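Local atomic coordinates of beta-lactamase Rm3 (Uncultured bacterium, PDB entry 5IQK), a protein that hydrolyses beta-lactam antibiotics, as a subclass B3 metallo-beta-lactamase with paired zinc ions at its active site. Residues S32-T37 against V218-H223; L72-H77 against L160-Q165; H150-H155 against R205-T210; G48-A53 against G78-A83. All coordinates share one frame; numbering follows the deposited sequence.

Contact 1: residues S32-T37 against V218-H223; sequences SSVLVT and VLISAH. With ZN (zinc ion), chain D.
The hydroxyl of S32 donates to the carbonyl of S221, with OG 2.7 Å from S221 O, and the next carbonyl along the chain takes the backbone N-H of the same serine. That second bond runs from S32 N to A222 O over 2.9 Å and is nearly straight, 163° at the hydrogen. One residue therefore clamps two consecutive carbonyls. The serine torsion explains how: OG lies anti to its own carbonyl carbon and beside the backbone N (chi1 -63°), which sends both donors to the same side. Farther along, the grip becomes apolar and thin, with V34 CG2 meeting I220 CG2 at 3.9 Å as the two branched side chains cross. Beyond A222 the chain reaches H223, whose NE2 binds zinc at 2.0 Å. S221 steadies this turn from within, its OG donating to H223 O over 2.7 Å from above the carbonyl plane. The two S32 bonds hold the carbonyls of S221 and A222, the residues just before a metal ligand. The contact joins strand 34-36 of the larger sheet to strand 218-221, an edge strand of the smaller one, with Y177 of strand 171-178 beside V34 and Y253 of helix 249-269 behind L219 and S221.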
loop_
_atom_site.group_PDB
_atom_site.type_symbol
_atom_site.label_atom_id
_atom_site.label_comp_id
_atom_site.label_asym_id
_atom_site.label_seq_id
_atom_site.Cartn_x
_atom_site.Cartn_y
_atom_site.Cartn_z
ATOM N N SER A 32 2.701 -4.500 -3.815
ATOM C CA SER A 32 3.146 -4.947 -2.498
ATOM C C SER A 32 2.009 -5.520 -1.669
ATOM O O SER A 32 0.850 -5.141 -1.819
ATOM C CB SER A 32 3.820 -3.805 -1.726
ATOM O OG SER A 32 4.995 -3.361 -2.397
ATOM N N SER A 33 2.364 -6.480 -0.833
ATOM C CA SER A 33 1.515 -6.947 0.251
ATOM C C SER A 33 2.469 -7.294 1.381
ATOM O O SER A 33 3.529 -7.864 1.132
ATOM C CB SER A 33 0.672 -8.157 -0.161
ATOM O OG SER A 33 -0.174 -8.554 0.916
ATOM N N VAL A 34 2.125 -6.922 2.610
ATOM C CA VAL A 34 3.048 -7.074 3.728
ATOM C C VAL A 34 2.352 -7.771 4.903
ATOM O O VAL A 34 1.220 -7.424 5.262
ATOM C CB VAL A 34 3.614 -5.690 4.179
ATOM C CG1 VAL A 34 4.356 -5.795 5.520
ATOM C CG2 VAL A 34 4.543 -5.123 3.104
ATOM N N LEU A 35 3.046 -8.738 5.490
ATOM C CA LEU A 35 2.547 -9.494 6.636
ATOM C C LEU A 35 3.328 -9.123 7.895
ATOM O O LEU A 35 4.558 -9.157 7.904
ATOM C CB LEU A 35 2.651 -10.994 6.357
ATOM C CG LEU A 35 2.038 -11.956 7.377
ATOM C CD1 LEU A 35 0.518 -11.897 7.315
ATOM C CD2 LEU A 35 2.554 -13.384 7.122
ATOM N N VAL A 36 2.606 -8.745 8.944
ATOM C CA VAL A 36 3.216 -8.400 10.213
ATOM C C VAL A 36 2.658 -9.362 11.267
ATOM O O VAL A 36 1.467 -9.333 11.574
ATOM C CB VAL A 36 2.943 -6.929 10.629
ATOM C CG1 VAL A 36 3.790 -6.576 11.856
ATOM C CG2 VAL A 36 3.209 -5.962 9.461
ATOM N N THR A 37 3.519 -10.208 11.812
ATOM C CA THR A 37 3.066 -11.381 12.554
ATOM C C THR A 37 3.153 -11.239 14.074
ATOM O O THR A 37 3.907 -10.420 14.600
ATOM C CB THR A 37 3.884 -12.618 12.159
ATOM O OG1 THR A 37 5.251 -12.422 12.540
ATOM C CG2 THR A 37 3.809 -12.864 10.641
ATOM N N VAL A 218 12.560 1.330 7.698
ATOM C CA VAL A 218 12.303 0.413 6.591
ATOM C C VAL A 218 11.040 0.799 5.819
ATOM O O VAL A 218 9.920 0.775 6.349
ATOM C CB VAL A 218 12.179 -1.061 7.064
ATOM C CG1 VAL A 218 11.912 -1.978 5.869
ATOM C CG2 VAL A 218 13.442 -1.510 7.811
ATOM N N LEU A 219 11.237 1.141 4.553
ATOM C CA LEU A 219 10.145 1.556 3.684
ATOM C C LEU A 219 9.716 0.456 2.722
ATOM O O LEU A 219 10.542 -0.153 2.040
ATOM C CB LEU A 219 10.548 2.805 2.894
ATOM C CG LEU A 219 9.568 3.272 1.809
ATOM C CD1 LEU A 219 8.259 3.706 2.472
ATOM C CD2 LEU A 219 10.151 4.404 0.963
ATOM N N ILE A 220 8.407 0.217 2.673
ATOM C CA ILE A 220 7.798 -0.539 1.590
ATOM C C ILE A 220 6.753 0.355 0.906
ATOM O O ILE A 220 5.815 0.831 1.553
ATOM C CB ILE A 220 7.123 -1.833 2.070
ATOM C CG1 ILE A 220 8.098 -2.702 2.876
ATOM C CG2 ILE A 220 6.575 -2.609 0.877
ATOM C CD1 ILE A 220 8.001 -2.480 4.378
ATOM N N SER A 221 6.919 0.602 -0.385
ATOM C CA SER A 221 5.923 1.384 -1.133
ATOM C C SER A 221 4.881 0.468 -1.777
ATOM O O SER A 221 5.194 -0.657 -2.167
ATOM C CB SER A 221 6.601 2.242 -2.209
ATOM O OG SER A 221 7.495 1.446 -2.966
ATOM N N ALA A 222 3.654 0.970 -1.908
ATOM C CA ALA A 222 2.537 0.194 -2.444
ATOM C C ALA A 222 2.898 -0.438 -3.790
ATOM O O ALA A 222 2.544 -1.589 -4.056
ATOM C CB ALA A 222 1.295 1.082 -2.575
ATOM N N HIS A 223 3.619 0.308 -4.623
ATOM C CA HIS A 223 4.277 -0.286 -5.794
ATOM C C HIS A 223 5.753 -0.431 -5.432
ATOM O O HIS A 223 6.446 0.577 -5.286
ATOM C CB HIS A 223 4.079 0.588 -7.052
ATOM C CG HIS A 223 2.694 0.533 -7.616
ATOM N ND1 HIS A 223 2.381 -0.150 -8.774
ATOM C CD2 HIS A 223 1.537 1.088 -7.184
ATOM C CE1 HIS A 223 1.089 -0.032 -9.017
ATOM N NE2 HIS A 223 0.557 0.730 -8.076
HETATM ZN ZN ZN D . -1.413 0.948 -7.647
HETATM O O HOH W 1 -1.041 3.265 -7.262
HETATM O O HOH W 2 -2.767 2.312 -8.512
#

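Contact 2: residues L72-H77 against L160-Q165; sequences LILNSH and LSWTWQ. With ZN (zinc ion), chain C.
L74 and W162 meet where the two sheets of the metallo-beta-lactamase sandwich face each other, close to the start of the zinc-binding HxHxDH motif at H77. The leucine stands over one face of the indole in a CH-pi contact: CD1 is 3.6 Å from the centroid of the W162 six-membered ring and only 14° off its normal. L74 CG lies anti to the carbonyl carbon, beside the backbone N (chi1 -50°), and this brings CB and both methyls against the ring, CD2 reaching W162 CH2 at 3.8 Å. W162 CG is likewise anti to its carbonyl carbon. NE1 of W162 donates to N75 O over 3.0 Å at 174°, the acceptor lying in the ring plane while the donor stands above the plane of the carbonyl. The N75 side chain turns the other way, its ND2 bonding H77 O at 2.9 Å, which ties down the backbone of a zinc ligand. S76 OG is held outside the pair by D46. At the start of strand 160-168, L160 N donates to S76 O over 2.8 Å, whereas the buried L160 O has no polar partner in the model and is met by S76 CA at 3.5 Å.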
loop_
_atom_site.group_PDB
_atom_site.type_symbol
_atom_site.label_atom_id
_atom_site.label_comp_id
_atom_site.label_asym_id
_atom_site.label_seq_id
_atom_site.Cartn_x
_atom_site.Cartn_y
_atom_site.Cartn_z
ATOM N N LEU A 72 -6.426 -8.922 10.990
ATOM C CA LEU A 72 -6.711 -7.573 10.504
ATOM C C LEU A 72 -6.057 -7.362 9.152
ATOM O O LEU A 72 -4.891 -7.696 8.971
ATOM C CB LEU A 72 -6.210 -6.523 11.491
ATOM C CG LEU A 72 -6.409 -5.043 11.145
ATOM C CD1 LEU A 72 -7.880 -4.674 10.988
ATOM C CD2 LEU A 72 -5.737 -4.177 12.185
ATOM N N ILE A 73 -6.816 -6.815 8.208
ATOM C CA ILE A 73 -6.307 -6.485 6.882
ATOM C C ILE A 73 -6.397 -4.973 6.680
ATOM O O ILE A 73 -7.451 -4.381 6.927
ATOM C CB ILE A 73 -7.104 -7.191 5.774
ATOM C CG1 ILE A 73 -7.070 -8.709 5.981
ATOM C CG2 ILE A 73 -6.587 -6.781 4.392
ATOM C CD1 ILE A 73 -7.994 -9.466 5.058
ATOM N N LEU A 74 -5.295 -4.358 6.263
ATOM C CA LEU A 74 -5.248 -2.913 6.042
ATOM C C LEU A 74 -5.185 -2.585 4.558
ATOM O O LEU A 74 -4.592 -3.313 3.778
ATOM C CB LEU A 74 -4.047 -2.295 6.742
ATOM C CG LEU A 74 -3.930 -2.724 8.212
ATOM C CD1 LEU A 74 -2.700 -2.110 8.851
ATOM C CD2 LEU A 74 -5.187 -2.380 8.994
ATOM N N ASN A 75 -5.802 -1.471 4.185
ATOM C CA ASN A 75 -5.793 -1.004 2.809
ATOM C C ASN A 75 -5.002 0.298 2.676
ATOM O O ASN A 75 -4.983 1.117 3.598
ATOM C CB ASN A 75 -7.230 -0.806 2.313
ATOM C CG ASN A 75 -7.291 -0.147 0.943
ATOM O OD1 ASN A 75 -7.798 0.970 0.800
ATOM N ND2 ASN A 75 -6.747 -0.820 -0.062
ATOM N N SER A 76 -4.340 0.478 1.539
ATOM C CA SER A 76 -3.676 1.737 1.234
ATOM C C SER A 76 -4.641 2.655 0.472
ATOM O O SER A 76 -5.008 3.725 0.961
ATOM C CB SER A 76 -2.408 1.499 0.419
ATOM O OG SER A 76 -2.704 0.752 -0.746
ATOM N N HIS A 77 -5.071 2.230 -0.713
ATOM C CA HIS A 77 -6.133 2.974 -1.415
ATOM C C HIS A 77 -7.005 2.058 -2.278
ATOM O O HIS A 77 -6.696 0.878 -2.472
ATOM C CB HIS A 77 -5.556 4.134 -2.246
ATOM C CG HIS A 77 -4.703 3.734 -3.420
ATOM N ND1 HIS A 77 -3.382 3.361 -3.287
ATOM C CD2 HIS A 77 -4.950 3.756 -4.757
ATOM C CE1 HIS A 77 -2.868 3.118 -4.482
ATOM N NE2 HIS A 77 -3.796 3.346 -5.389
ATOM N N LEU A 160 -4.032 6.101 2.121
ATOM C CA LEU A 160 -3.574 5.895 3.490
ATOM C C LEU A 160 -2.187 5.258 3.549
ATOM O O LEU A 160 -1.926 4.292 2.849
ATOM C CB LEU A 160 -4.531 4.983 4.246
ATOM C CG LEU A 160 -5.691 5.463 5.097
ATOM C CD1 LEU A 160 -6.182 4.239 5.833
ATOM C CD2 LEU A 160 -5.247 6.553 6.059
ATOM N N SER A 161 -1.325 5.744 4.435
ATOM C CA SER A 161 -0.052 5.082 4.696
ATOM C C SER A 161 -0.046 4.581 6.148
ATOM O O SER A 161 -0.798 5.089 6.986
ATOM C CB SER A 161 1.118 6.032 4.437
ATOM O OG SER A 161 1.124 6.467 3.081
ATOM N N TRP A 162 0.800 3.595 6.441
ATOM C CA TRP A 162 0.778 2.909 7.728
ATOM C C TRP A 162 2.167 2.833 8.346
ATOM O O TRP A 162 3.146 2.588 7.644
ATOM C CB TRP A 162 0.226 1.489 7.566
ATOM C CG TRP A 162 -1.216 1.442 7.158
ATOM C CD1 TRP A 162 -1.714 1.401 5.883
ATOM C CD2 TRP A 162 -2.350 1.436 8.033
ATOM N NE1 TRP A 162 -3.092 1.369 5.919
ATOM C CE2 TRP A 162 -3.502 1.382 7.225
ATOM C CE3 TRP A 162 -2.499 1.462 9.420
ATOM C CZ2 TRP A 162 -4.788 1.355 7.767
ATOM C CZ3 TRP A 162 -3.778 1.432 9.955
ATOM C CH2 TRP A 162 -4.905 1.387 9.127
ATOM N N THR A 163 2.249 3.031 9.659
ATOM C CA THR A 163 3.512 2.868 10.369
ATOM C C THR A 163 3.357 1.944 11.560
ATOM O O THR A 163 2.292 1.849 12.170
ATOM C CB THR A 163 4.080 4.196 10.891
ATOM O OG1 THR A 163 3.133 4.801 11.789
ATOM C CG2 THR A 163 4.406 5.144 9.745
ATOM N N TRP A 164 4.451 1.277 11.892
ATOM C CA TRP A 164 4.519 0.411 13.053
ATOM C C TRP A 164 5.982 0.159 13.362
ATOM O O TRP A 164 6.854 0.538 12.584
ATOM C CB TRP A 164 3.776 -0.903 12.792
ATOM C CG TRP A 164 4.405 -1.764 11.728
ATOM C CD1 TRP A 164 5.201 -2.854 11.920
ATOM C CD2 TRP A 164 4.297 -1.596 10.306
ATOM N NE1 TRP A 164 5.586 -3.385 10.718
ATOM C CE2 TRP A 164 5.046 -2.630 9.707
ATOM C CE3 TRP A 164 3.637 -0.679 9.485
ATOM C CZ2 TRP A 164 5.158 -2.771 8.335
ATOM C CZ3 TRP A 164 3.748 -0.817 8.112
ATOM C CH2 TRP A 164 4.499 -1.850 7.549
ATOM N N GLN A 165 6.251 -0.514 14.478
ATOM C CA GLN A 165 7.617 -0.903 14.811
ATOM C C GLN A 165 7.777 -2.412 14.743
ATOM O O GLN A 165 6.859 -3.153 15.074
ATOM C CB GLN A 165 8.014 -0.422 16.216
ATOM C CG GLN A 165 7.871 1.061 16.445
ATOM C CD GLN A 165 8.696 1.549 17.620
ATOM O OE1 GLN A 165 9.055 0.775 18.515
ATOM N NE2 GLN A 165 9.011 2.840 17.619
HETATM ZN ZN ZN C . -3.583 3.638 -7.427
HETATM O O HOH W 1 -1.041 3.265 -7.262
HETATM O O HOH W 2 -2.767 2.312 -8.512
#

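Contact 3: residues H150-H155 against R205-T210; sequences HATPGH and RHSFET. With ZN (zinc ion), chain C.
S207 and P153 meet where helix 200-212 packs on the TPGH turn that follows strand 145-151, the turn that delivers the third histidine of a zinc site in the alpha-beta-beta-alpha metallo-beta-lactamase fold. In the first shell, S207 OG lies 2.7 Å from P153 O. D203 O, one turn back on the helix, is also within reach of the single hydroxyl proton, so the two carbonyls share or compete for it. OG sits anti to its own carbonyl carbon (chi1 -70°), which brings it deep against the turn, 3.0 Å from T152 C. Next to this point the contact is apolar: the T152 and T210 side chains cross with CG2 to CG2 at 4.2 Å, and T210 CG2 also approaches H150 CB at 4.3 Å. The second shell sets these groups. T152 OG1 bonds S161 OG on the adjacent strand, and its CG2, anti to the carbonyl carbon, is left for the helix; H150 NE2 is similarly taken by T163 OG1. Past the proline, G154 adopts a positive phi of 136°, and the chain swings to H155, whose ND1 bonds N182 O while NE2 binds zinc at 2.0 Å. The helix therefore touches the turn rather than the metal ligand itself. Its serine also abuts the proline ring, P153 CD lying 3.3 Å from S207 OG.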
loop_
_atom_site.group_PDB
_atom_site.type_symbol
_atom_site.label_atom_id
_atom_site.label_comp_id
_atom_site.label_asym_id
_atom_site.label_seq_id
_atom_site.Cartn_x
_atom_site.Cartn_y
_atom_site.Cartn_z
ATOM N N HIS A 150 -1.935 7.017 8.577
ATOM C CA HIS A 150 -1.614 8.394 8.240
ATOM C C HIS A 150 -2.295 8.733 6.932
ATOM O O HIS A 150 -2.018 8.109 5.909
ATOM C CB HIS A 150 -0.104 8.600 8.125
ATOM C CG HIS A 150 0.652 8.180 9.341
ATOM N ND1 HIS A 150 0.955 9.049 10.367
ATOM C CD2 HIS A 150 1.146 6.975 9.709
ATOM C CE1 HIS A 150 1.613 8.398 11.310
ATOM N NE2 HIS A 150 1.742 7.138 10.934
ATOM N N ALA A 151 -3.184 9.721 6.956
ATOM C CA ALA A 151 -3.859 10.117 5.718
ATOM C C ALA A 151 -2.843 10.641 4.708
ATOM O O ALA A 151 -2.124 11.604 4.999
ATOM C CB ALA A 151 -4.928 11.171 6.003
ATOM N N THR A 152 -2.768 9.999 3.536
ATOM C CA THR A 152 -1.874 10.463 2.466
ATOM C C THR A 152 -2.546 10.432 1.089
ATOM O O THR A 152 -2.130 9.712 0.181
ATOM C CB THR A 152 -0.547 9.632 2.411
ATOM O OG1 THR A 152 -0.828 8.237 2.215
ATOM C CG2 THR A 152 0.261 9.830 3.691
ATOM N N PRO A 153 -3.577 11.251 0.924
ATOM C CA PRO A 153 -4.289 11.321 -0.359
ATOM C C PRO A 153 -3.514 12.088 -1.438
ATOM O O PRO A 153 -2.447 12.663 -1.174
ATOM C CB PRO A 153 -5.578 12.065 0.008
ATOM C CG PRO A 153 -5.171 12.958 1.115
ATOM C CD PRO A 153 -4.150 12.171 1.925
ATOM N N GLY A 154 -4.072 12.103 -2.645
ATOM C CA GLY A 154 -3.482 12.816 -3.763
ATOM C C GLY A 154 -3.535 11.968 -5.020
ATOM O O GLY A 154 -4.130 12.356 -6.024
ATOM N N HIS A 155 -2.916 10.794 -4.961
ATOM C CA HIS A 155 -3.040 9.810 -6.026
ATOM C C HIS A 155 -4.491 9.339 -6.089
ATOM O O HIS A 155 -5.016 9.066 -7.174
ATOM C CB HIS A 155 -2.055 8.650 -5.783
ATOM C CG HIS A 155 -2.265 7.457 -6.660
ATOM N ND1 HIS A 155 -1.734 7.356 -7.930
ATOM C CD2 HIS A 155 -2.913 6.287 -6.434
ATOM C CE1 HIS A 155 -2.067 6.189 -8.455
ATOM N NE2 HIS A 155 -2.767 5.514 -7.559
ATOM N N ARG A 205 0.403 17.955 -1.736
ATOM C CA ARG A 205 1.390 18.738 -1.000
ATOM C C ARG A 205 1.440 18.368 0.477
ATOM O O ARG A 205 2.518 18.280 1.058
ATOM C CB ARG A 205 1.127 20.247 -1.121
ATOM C CG ARG A 205 1.046 20.777 -2.539
ATOM C CD ARG A 205 2.418 20.802 -3.183
ATOM N NE ARG A 205 2.386 21.353 -4.533
ATOM C CZ ARG A 205 3.360 21.182 -5.419
ATOM N NH1 ARG A 205 4.435 20.473 -5.085
ATOM N NH2 ARG A 205 3.259 21.710 -6.634
ATOM N N HIS A 206 0.276 18.174 1.089
ATOM C CA HIS A 206 0.235 17.869 2.508
ATOM C C HIS A 206 0.739 16.431 2.740
ATOM O O HIS A 206 1.348 16.144 3.776
ATOM C CB HIS A 206 -1.171 18.097 3.079
ATOM C CG HIS A 206 -1.245 17.982 4.574
ATOM N ND1 HIS A 206 -0.899 19.019 5.413
ATOM C CD2 HIS A 206 -1.653 16.970 5.379
ATOM C CE1 HIS A 206 -1.063 18.643 6.669
ATOM N NE2 HIS A 206 -1.531 17.408 6.675
ATOM N N SER A 207 0.451 15.534 1.801
ATOM C CA SER A 207 0.955 14.152 1.866
ATOM C C SER A 207 2.475 14.124 1.752
ATOM O O SER A 207 3.135 13.387 2.485
ATOM C CB SER A 207 0.329 13.275 0.772
ATOM O OG SER A 207 -1.040 13.055 1.059
ATOM N N PHE A 208 3.027 14.919 0.835
ATOM C CA PHE A 208 4.483 15.088 0.732
ATOM C C PHE A 208 5.084 15.497 2.084
ATOM O O PHE A 208 6.109 14.961 2.514
ATOM C CB PHE A 208 4.850 16.134 -0.329
ATOM C CG PHE A 208 4.485 15.752 -1.748
ATOM C CD1 PHE A 208 4.202 14.443 -2.103
ATOM C CD2 PHE A 208 4.449 16.725 -2.733
ATOM C CE1 PHE A 208 3.871 14.110 -3.415
ATOM C CE2 PHE A 208 4.130 16.404 -4.044
ATOM C CZ PHE A 208 3.840 15.097 -4.393
ATOM N N GLU A 209 4.440 16.456 2.747
ATOM C CA GLU A 209 4.877 16.937 4.045
ATOM C C GLU A 209 4.799 15.836 5.099
ATOM O O GLU A 209 5.697 15.683 5.918
ATOM C CB GLU A 209 3.998 18.106 4.482
ATOM C CG GLU A 209 4.125 19.361 3.642
ATOM C CD GLU A 209 2.964 20.309 3.858
ATOM O OE1 GLU A 209 2.136 20.028 4.745
ATOM O OE2 GLU A 209 2.907 21.352 3.175
ATOM N N THR A 210 3.700 15.087 5.071
ATOM C CA THR A 210 3.450 14.030 6.046
ATOM C C THR A 210 4.480 12.918 5.938
ATOM O O THR A 210 5.099 12.519 6.928
ATOM C CB THR A 210 2.050 13.420 5.858
ATOM O OG1 THR A 210 1.056 14.390 6.202
ATOM C CG2 THR A 210 1.874 12.189 6.742
HETATM ZN ZN ZN C . -3.583 3.638 -7.427
HETATM O O HOH W 1 -1.041 3.265 -7.262
HETATM O O HOH W 2 -2.767 2.312 -8.512
#

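Contact 4: residues G48-A53 against G78-A83; sequences GLPESA and GHIDHA. With ZN (zinc ion), chain D; ZN (zinc ion), chain C.
G48 and L49 lie flat against the backbone of residues 80-82, and here the packing is tight. G48 CA approaches D81 O at 3.2 Å, and L49 CA points its hydrogen at I80 O over 3.5 Å with an angle of 163°, both CA-H...O contacts. G48 O and I80 O, two acceptors, are 3.2 Å apart, probably somewhat repulsive. The L49 side chain finishes this part by laying CD2 on D81 CA at 3.6 Å, and it also touches C7 of a separate zinc site. The partly exposed side is looser: P50 CD only grazes I80 CG1 at 3.8 Å, the two side chains crossing at about a right angle. Backbone hydrogen bonds join the two parts of the chain just outside, G48 with G85 and H82 with G47. The same short helix carries zinc ligands: H82 points away from the loop, while D81, packed by L49 at CA and CB, has CG between its backbone N and carbonyl carbon (chi1 55°), which turns OD2 onto zinc at 2.0 Å. The loop is thus second shell, and water 2, which donates to D81 OD1 over 3.1 Å and bridges both zinc ions, is consistent with the nucleophile of dinuclear metallo-beta-lactamases.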
loop_
_atom_site.group_PDB
_atom_site.type_symbol
_atom_site.label_atom_id
_atom_site.label_comp_id
_atom_site.label_asym_id
_atom_site.label_seq_id
_atom_site.Cartn_x
_atom_site.Cartn_y
_atom_site.Cartn_z
ATOM N N GLY A 48 -3.603 -6.574 -3.458
ATOM C CA GLY A 48 -3.257 -6.693 -4.870
ATOM C C GLY A 48 -4.485 -6.689 -5.758
ATOM O O GLY A 48 -5.553 -6.238 -5.339
ATOM N N LEU A 49 -4.311 -7.171 -6.987
ATOM C CA LEU A 49 -5.408 -7.374 -7.930
ATOM C C LEU A 49 -6.269 -8.543 -7.463
ATOM O O LEU A 49 -5.844 -9.302 -6.598
ATOM C CB LEU A 49 -4.857 -7.657 -9.330
ATOM C CG LEU A 49 -4.132 -6.511 -10.027
ATOM C CD1 LEU A 49 -3.192 -7.059 -11.117
ATOM C CD2 LEU A 49 -5.125 -5.518 -10.655
ATOM N N PRO A 50 -7.474 -8.700 -8.036
ATOM C CA PRO A 50 -8.274 -9.875 -7.674
ATOM C C PRO A 50 -7.490 -11.161 -7.856
ATOM O O PRO A 50 -7.590 -12.047 -7.007
ATOM C CB PRO A 50 -9.455 -9.807 -8.638
ATOM C CG PRO A 50 -9.609 -8.331 -8.897
ATOM C CD PRO A 50 -8.203 -7.808 -8.959
ATOM N N GLU A 51 -6.704 -11.245 -8.928
ATOM C CA GLU A 51 -5.904 -12.435 -9.185
ATOM C C GLU A 51 -4.622 -12.477 -8.336
ATOM O O GLU A 51 -3.833 -13.430 -8.436
ATOM C CB GLU A 51 -5.570 -12.539 -10.686
ATOM C CG GLU A 51 -4.745 -11.380 -11.245
ATOM C CD GLU A 51 -5.586 -10.246 -11.830
ATOM O OE1 GLU A 51 -6.673 -9.930 -11.289
ATOM O OE2 GLU A 51 -5.148 -9.659 -12.842
ATOM N N SER A 52 -4.422 -11.476 -7.486
ATOM C CA SER A 52 -3.291 -11.498 -6.566
ATOM C C SER A 52 -3.585 -12.279 -5.302
ATOM O O SER A 52 -2.663 -12.785 -4.677
ATOM C CB SER A 52 -2.868 -10.089 -6.169
ATOM O OG SER A 52 -2.444 -9.354 -7.293
ATOM N N ALA A 53 -4.856 -12.366 -4.921
ATOM C CA ALA A 53 -5.226 -12.980 -3.650
ATOM C C ALA A 53 -4.693 -14.414 -3.481
ATOM O O ALA A 53 -4.127 -14.727 -2.435
ATOM C CB ALA A 53 -6.747 -12.947 -3.469
ATOM N N GLY A 78 -8.088 2.624 -2.804
ATOM C CA GLY A 78 -9.188 1.851 -3.356
ATOM C C GLY A 78 -9.077 1.389 -4.799
ATOM O O GLY A 78 -10.018 0.819 -5.346
ATOM N N HIS A 79 -7.946 1.644 -5.438
ATOM C CA HIS A 79 -7.761 1.142 -6.793
ATOM C C HIS A 79 -7.716 -0.370 -6.825
ATOM O O HIS A 79 -7.255 -0.999 -5.869
ATOM C CB HIS A 79 -6.491 1.703 -7.413
ATOM C CG HIS A 79 -6.617 3.120 -7.878
ATOM N ND1 HIS A 79 -5.528 3.949 -8.000
ATOM C CD2 HIS A 79 -7.695 3.852 -8.260
ATOM C CE1 HIS A 79 -5.919 5.128 -8.453
ATOM N NE2 HIS A 79 -7.231 5.101 -8.608
ATOM N N ILE A 80 -8.173 -0.936 -7.940
ATOM C CA ILE A 80 -8.282 -2.384 -8.100
ATOM C C ILE A 80 -6.965 -3.135 -7.870
ATOM O O ILE A 80 -6.984 -4.296 -7.460
ATOM C CB ILE A 80 -8.851 -2.731 -9.511
ATOM C CG1 ILE A 80 -9.117 -4.234 -9.649
ATOM C CG2 ILE A 80 -7.922 -2.230 -10.624
ATOM C CD1 ILE A 80 -10.040 -4.591 -10.818
ATOM N N ASP A 81 -5.824 -2.502 -8.125
ATOM C CA ASP A 81 -4.558 -3.217 -7.991
ATOM C C ASP A 81 -4.056 -3.278 -6.544
ATOM O O ASP A 81 -2.986 -3.842 -6.303
ATOM C CB ASP A 81 -3.468 -2.604 -8.889
ATOM C CG ASP A 81 -3.261 -1.109 -8.637
ATOM O OD1 ASP A 81 -4.274 -0.409 -8.464
ATOM O OD2 ASP A 81 -2.097 -0.637 -8.620
ATOM N N HIS A 82 -4.816 -2.709 -5.597
ATOM C CA HIS A 82 -4.502 -2.832 -4.163
ATOM C C HIS A 82 -5.690 -3.409 -3.391
ATOM O O HIS A 82 -5.529 -4.065 -2.352
ATOM C CB HIS A 82 -4.082 -1.458 -3.597
ATOM C CG HIS A 82 -2.962 -0.827 -4.366
ATOM N ND1 HIS A 82 -1.638 -1.143 -4.145
ATOM C CD2 HIS A 82 -2.973 0.027 -5.416
ATOM C CE1 HIS A 82 -0.880 -0.483 -5.001
ATOM N NE2 HIS A 82 -1.663 0.237 -5.785
ATOM N N ALA A 83 -6.889 -3.177 -3.908
ATOM C CA ALA A 83 -8.104 -3.565 -3.206
ATOM C C ALA A 83 -8.820 -4.747 -3.847
ATOM O O ALA A 83 -9.713 -5.330 -3.231
ATOM C CB ALA A 83 -9.070 -2.353 -3.107
HETATM ZN ZN ZN D . -1.413 0.948 -7.647
HETATM ZN ZN ZN C . -3.583 3.638 -7.427
HETATM O O HOH W 2 -2.767 2.312 -8.512
HETATM O O HOH W 1 -1.041 3.265 -7.262
#

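How the contacts relate
The four contacts converge on two zinc ions 3.5 Å apart (ZN to ZN). Contact 1 supplies H223 and contact 4 supplies D81 and H82 to one; contacts 2, 3 and 4 give H77, H155 and H79 to the other. Water 2 bridges the metals closely, and water 1 lies farther out, 2.4 and 2.6 Å from them. Contacts 3 and 4, centres about 22 Å apart on opposite sides of the chain's centre, yet meet at the metal. Contacts 1 and 2, with centres about 9 Å apart, share the sandwich interior, where V36 CG2 packs 3.7 Å from W164 NE1. Contacts 2 and 3 are joined through neighbouring strands, S161 O lying 2.7 Å from H150 N in a probable hydrogen bond.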